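Local coordinates for protein hydroxyethylphosphonate dioxygenase (Streptomyces albus, PDB 6B9R) that probably uses a non-haem iron centre and dioxygen to cleave the carbon-carbon bond of 2-hydroxyethylphosphonate, giving hydroxymethylphosphonate, at residues Q153-F165 / H190-L204. Numbering follows the deposited sequence.
With FE (Fe (III) ion), chain E; 2HE ((2-hydroxyethyl)phosphonic acid), chain F.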
# COMPACT_ATOMS: atom_id res chain seq x y z
N GLN A 153 -12.40 -12.36 5.78
CA GLN A 153 -13.83 -12.55 5.58
C GLN A 153 -14.66 -11.83 6.63
O GLN A 153 -14.38 -11.92 7.82
CB GLN A 153 -14.21 -14.03 5.57
CG GLN A 153 -15.62 -14.26 5.04
CD GLN A 153 -15.87 -15.72 4.71
OE1 GLN A 153 -15.07 -16.35 4.04
NE2 GLN A 153 -16.98 -16.25 5.20
N PHE A 154 -15.66 -11.10 6.16
CA PHE A 154 -16.76 -10.64 6.97
C PHE A 154 -17.99 -11.43 6.55
O PHE A 154 -18.34 -11.45 5.36
CB PHE A 154 -17.03 -9.14 6.78
CG PHE A 154 -18.33 -8.72 7.35
CD1 PHE A 154 -18.46 -8.48 8.71
CD2 PHE A 154 -19.45 -8.62 6.55
CE1 PHE A 154 -19.68 -8.13 9.26
CE2 PHE A 154 -20.69 -8.29 7.10
CZ PHE A 154 -20.80 -8.03 8.46
N THR A 155 -18.65 -12.06 7.51
CA THR A 155 -19.80 -12.89 7.21
C THR A 155 -21.00 -12.40 8.00
O THR A 155 -20.90 -12.17 9.21
CB THR A 155 -19.52 -14.36 7.55
OG1 THR A 155 -18.37 -14.79 6.80
CG2 THR A 155 -20.70 -15.21 7.16
N TYR A 156 -22.12 -12.23 7.31
CA TYR A 156 -23.40 -11.88 7.90
C TYR A 156 -24.34 -13.07 7.78
O TYR A 156 -24.48 -13.63 6.70
CB TYR A 156 -24.00 -10.66 7.19
CG TYR A 156 -25.34 -10.26 7.75
CD1 TYR A 156 -25.42 -9.41 8.83
CD2 TYR A 156 -26.52 -10.75 7.19
CE1 TYR A 156 -26.66 -9.04 9.34
CE2 TYR A 156 -27.75 -10.39 7.69
CZ TYR A 156 -27.82 -9.54 8.77
OH TYR A 156 -29.05 -9.18 9.27
N PHE A 157 -24.99 -13.45 8.89
CA PHE A 157 -25.78 -14.68 8.94
C PHE A 157 -27.28 -14.41 8.80
O PHE A 157 -27.81 -13.47 9.39
CB PHE A 157 -25.52 -15.42 10.25
CG PHE A 157 -24.10 -15.90 10.40
CD1 PHE A 157 -23.71 -17.11 9.85
CD2 PHE A 157 -23.16 -15.13 11.07
CE1 PHE A 157 -22.40 -17.56 9.98
CE2 PHE A 157 -21.85 -15.57 11.21
CZ PHE A 157 -21.46 -16.79 10.65
N VAL A 158 -27.96 -15.25 8.01
CA VAL A 158 -29.42 -15.24 7.90
C VAL A 158 -29.91 -16.65 8.23
O VAL A 158 -29.51 -17.62 7.57
CB VAL A 158 -29.90 -14.82 6.50
CG1 VAL A 158 -31.43 -14.87 6.45
CG2 VAL A 158 -29.38 -13.41 6.13
N GLY A 159 -30.78 -16.75 9.23
CA GLY A 159 -31.36 -18.03 9.58
C GLY A 159 -30.44 -18.84 10.47
O GLY A 159 -29.39 -18.37 10.91
N PRO A 160 -30.84 -20.09 10.75
CA PRO A 160 -30.11 -20.93 11.72
C PRO A 160 -28.87 -21.59 11.13
O PRO A 160 -28.82 -22.80 10.86
CB PRO A 160 -31.18 -21.95 12.14
CG PRO A 160 -32.02 -22.10 10.89
CD PRO A 160 -32.08 -20.73 10.27
N VAL A 161 -27.84 -20.78 10.92
CA VAL A 161 -26.57 -21.22 10.36
C VAL A 161 -25.60 -21.55 11.49
O VAL A 161 -25.48 -20.77 12.45
CB VAL A 161 -25.98 -20.14 9.43
CG1 VAL A 161 -24.57 -20.54 8.98
CG2 VAL A 161 -26.89 -19.91 8.22
N ASN A 162 -24.92 -22.68 11.38
CA ASN A 162 -23.81 -23.00 12.29
C ASN A 162 -22.50 -22.57 11.65
O ASN A 162 -22.25 -22.85 10.47
CB ASN A 162 -23.76 -24.50 12.60
CG ASN A 162 -24.69 -24.89 13.73
OD1 ASN A 162 -25.34 -24.04 14.33
ND2 ASN A 162 -24.74 -26.19 14.03
N TYR A 163 -21.66 -21.89 12.43
CA TYR A 163 -20.35 -21.42 12.01
C TYR A 163 -19.28 -22.30 12.66
O TYR A 163 -19.24 -22.44 13.88
CB TYR A 163 -20.14 -19.96 12.40
CG TYR A 163 -18.80 -19.40 11.97
CD1 TYR A 163 -18.41 -19.47 10.64
CD2 TYR A 163 -17.93 -18.81 12.88
CE1 TYR A 163 -17.20 -18.97 10.23
CE2 TYR A 163 -16.70 -18.31 12.46
CZ TYR A 163 -16.35 -18.39 11.14
OH TYR A 163 -15.13 -17.89 10.73
N TYR A 164 -18.42 -22.89 11.83
CA TYR A 164 -17.34 -23.74 12.29
C TYR A 164 -16.01 -23.08 11.96
O TYR A 164 -15.84 -22.51 10.88
CB TYR A 164 -17.40 -25.12 11.61
CG TYR A 164 -18.73 -25.81 11.78
CD1 TYR A 164 -19.81 -25.49 10.97
CD2 TYR A 164 -18.90 -26.78 12.75
CE1 TYR A 164 -21.03 -26.12 11.12
CE2 TYR A 164 -20.11 -27.42 12.92
CZ TYR A 164 -21.17 -27.09 12.10
OH TYR A 164 -22.38 -27.72 12.26
N PHE A 165 -15.07 -23.13 12.90
CA PHE A 165 -13.81 -22.44 12.67
C PHE A 165 -12.68 -23.14 13.41
O PHE A 165 -12.89 -23.73 14.48
CB PHE A 165 -13.88 -20.96 13.06
CG PHE A 165 -14.38 -20.70 14.45
CD1 PHE A 165 -15.73 -20.68 14.73
CD2 PHE A 165 -13.48 -20.41 15.48
CE1 PHE A 165 -16.19 -20.41 16.01
CE2 PHE A 165 -13.93 -20.13 16.75
CZ PHE A 165 -15.29 -20.14 17.02
N HIS A 190 -12.68 -22.78 7.83
CA HIS A 190 -14.02 -22.62 8.38
C HIS A 190 -15.04 -23.37 7.53
O HIS A 190 -14.73 -23.86 6.44
CB HIS A 190 -14.39 -21.13 8.51
CG HIS A 190 -14.25 -20.35 7.24
ND1 HIS A 190 -13.05 -19.85 6.80
CD2 HIS A 190 -15.18 -19.98 6.32
CE1 HIS A 190 -13.23 -19.20 5.66
NE2 HIS A 190 -14.52 -19.27 5.35
N SER A 191 -16.25 -23.50 8.08
CA SER A 191 -17.36 -24.15 7.39
C SER A 191 -18.68 -23.59 7.91
O SER A 191 -18.73 -22.91 8.93
CB SER A 191 -17.31 -25.67 7.56
OG SER A 191 -18.21 -26.31 6.66
N PHE A 192 -19.75 -23.90 7.18
CA PHE A 192 -21.11 -23.50 7.54
C PHE A 192 -22.08 -24.63 7.24
O PHE A 192 -21.98 -25.28 6.20
CB PHE A 192 -21.58 -22.26 6.78
CG PHE A 192 -20.64 -21.11 6.83
CD1 PHE A 192 -19.62 -21.00 5.89
CD2 PHE A 192 -20.78 -20.12 7.79
CE1 PHE A 192 -18.74 -19.91 5.91
CE2 PHE A 192 -19.91 -19.02 7.81
CZ PHE A 192 -18.88 -18.93 6.87
N THR A 193 -23.03 -24.85 8.16
CA THR A 193 -24.13 -25.78 7.96
C THR A 193 -25.43 -25.11 8.39
O THR A 193 -25.42 -24.04 9.01
CB THR A 193 -23.94 -27.08 8.76
OG1 THR A 193 -23.94 -26.76 10.15
CG2 THR A 193 -22.62 -27.76 8.40
N ALA A 194 -26.56 -25.75 8.08
CA ALA A 194 -27.87 -25.30 8.54
C ALA A 194 -28.34 -26.21 9.67
O ALA A 194 -28.22 -27.44 9.58
CB ALA A 194 -28.90 -25.32 7.41
N ARG A 195 -28.87 -25.61 10.74
CA ARG A 195 -29.46 -26.38 11.83
C ARG A 195 -30.84 -26.92 11.49
O ARG A 195 -31.37 -27.74 12.24
CB ARG A 195 -29.55 -25.54 13.10
CG ARG A 195 -28.21 -25.28 13.76
CD ARG A 195 -28.35 -24.73 15.17
NE ARG A 195 -29.16 -23.51 15.24
CZ ARG A 195 -28.73 -22.31 14.86
NH1 ARG A 195 -29.53 -21.26 14.96
NH2 ARG A 195 -27.50 -22.15 14.35
N SER A 196 -31.44 -26.46 10.40
CA SER A 196 -32.78 -26.88 10.05
C SER A 196 -32.92 -26.88 8.54
O SER A 196 -32.29 -26.09 7.84
CB SER A 196 -33.84 -25.96 10.68
OG SER A 196 -35.12 -26.19 10.11
N ALA A 197 -33.76 -27.79 8.04
CA ALA A 197 -34.12 -27.80 6.63
C ALA A 197 -35.38 -26.99 6.35
O ALA A 197 -35.83 -26.96 5.20
CB ALA A 197 -34.31 -29.24 6.15
N ASP A 198 -35.94 -26.33 7.36
CA ASP A 198 -37.28 -25.76 7.26
C ASP A 198 -37.31 -24.27 6.93
O ASP A 198 -38.32 -23.80 6.41
CB ASP A 198 -38.04 -25.99 8.57
CG ASP A 198 -38.22 -27.46 8.87
OD1 ASP A 198 -38.30 -28.26 7.91
OD2 ASP A 198 -38.28 -27.82 10.07
N GLU A 199 -36.25 -23.53 7.23
CA GLU A 199 -36.23 -22.10 6.98
C GLU A 199 -34.97 -21.73 6.21
O GLU A 199 -34.00 -22.49 6.19
CB GLU A 199 -36.32 -21.30 8.29
CG GLU A 199 -35.49 -21.85 9.41
CD GLU A 199 -35.57 -20.99 10.65
OE1 GLU A 199 -35.61 -19.74 10.51
OE2 GLU A 199 -35.62 -21.55 11.77
N PRO A 200 -34.97 -20.58 5.53
CA PRO A 200 -33.78 -20.17 4.79
C PRO A 200 -32.56 -20.09 5.70
O PRO A 200 -32.64 -19.58 6.83
CB PRO A 200 -34.16 -18.80 4.23
CG PRO A 200 -35.67 -18.83 4.16
CD PRO A 200 -36.10 -19.66 5.32
N ALA A 201 -31.43 -20.60 5.22
CA ALA A 201 -30.18 -20.58 5.97
C ALA A 201 -29.07 -20.23 4.99
O ALA A 201 -28.71 -21.07 4.16
CB ALA A 201 -29.91 -21.92 6.66
N TYR A 202 -28.56 -19.01 5.07
CA TYR A 202 -27.53 -18.58 4.13
C TYR A 202 -26.70 -17.47 4.75
O TYR A 202 -27.00 -16.99 5.85
CB TYR A 202 -28.15 -18.14 2.80
CG TYR A 202 -29.10 -16.96 2.85
CD1 TYR A 202 -30.46 -17.14 3.08
CD2 TYR A 202 -28.64 -15.67 2.63
CE1 TYR A 202 -31.33 -16.07 3.11
CE2 TYR A 202 -29.51 -14.59 2.66
CZ TYR A 202 -30.85 -14.80 2.91
OH TYR A 202 -31.73 -13.73 2.93
N ILE A 203 -25.62 -17.10 4.06
CA ILE A 203 -24.73 -16.04 4.52
C ILE A 203 -24.44 -15.09 3.37
O ILE A 203 -24.54 -15.45 2.19
CB ILE A 203 -23.40 -16.59 5.09
CG1 ILE A 203 -22.57 -17.28 3.99
CG2 ILE A 203 -23.65 -17.51 6.29
CD1 ILE A 203 -21.30 -17.91 4.51
N LEU A 204 -24.10 -13.87 3.73
CA LEU A 204 -23.40 -12.96 2.83
C LEU A 204 -21.95 -13.02 3.27
O LEU A 204 -21.58 -12.44 4.30
CB LEU A 204 -23.98 -11.55 2.89
CG LEU A 204 -25.24 -11.26 2.05
CD1 LEU A 204 -24.95 -11.36 0.55
CD2 LEU A 204 -26.40 -12.18 2.42
FE FE E . -14.66 -18.34 3.39
O3 2HE F . -15.01 -20.27 1.90
P 2HE F . -15.97 -21.36 1.57
O1 2HE F . -15.37 -22.78 2.04
O2 2HE F . -16.29 -21.40 -0.01
CA 2HE F . -17.47 -20.99 2.50
CB 2HE F . -17.67 -19.48 2.45
O4 2HE F . -16.79 -18.80 3.37
O HOH W 1 -15.78 -17.15 1.43
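Gln-153 and His-190 meet at the iron, Gln-153 through OE1 at 2.1 Å and His-190 through NE2 at 2.2 Å, with His-149, both ends of the substrate and a water completing the site. His-190 CG sits between its own backbone N and carbonyl (chi1 54°), which aims the ring at the metal, and ND1 is held by Ala-188 O. Gln-153 NE2 donates to substrate O4 and, in the amide plane, to Thr-155 OG1 (2.6 Å, 169°), fixing which end of the amide faces iron.

Backbone pairing is antiparallel in two ladders, 153-158 with 202-204 and 161-165 with 190-194, joined by the turn at Gly-159 and Pro-160 in one segment and by the loop 195-201 in the other.

Between them, Ile-203 CD1 lies 3.4 Å above the centre of the Phe-192 ring, while Phe-157 meets that ring's edge and Tyr-163 CD1 comes within 3.2 Å of Phe-192 CE2. Phe-192 CE1 borders substrate O4. On the opposite face of the 153-158/202-204 ladder, Val-158 CB sits over the Tyr-202 ring, a CH-pi contact.

On the other face of the 161-165 ladder, Tyr-164 OH and Thr-193 OG1 share a hydrogen bond of 2.8 Å. Arg-195 NH2 reaches Asn-162 OD1 (2.9 Å, 161°) in the guanidinium plane and weakly Val-161 O, NH1 binds Met-176 O, and Pro-160 CB covers one guanidinium face. A leucine in place of Arg-195 would probably leave Asn-162 OD1 and Met-176 O without these donors and uncover Pro-160.

Gln-153 and His-190 thus bring iron ligands from separate strands, and Phe-157, Tyr-163 and Ile-203 hold the Phe-192 ring against the substrate, consistent with a cupin-type barrel whose packed interior helps shape the pocket.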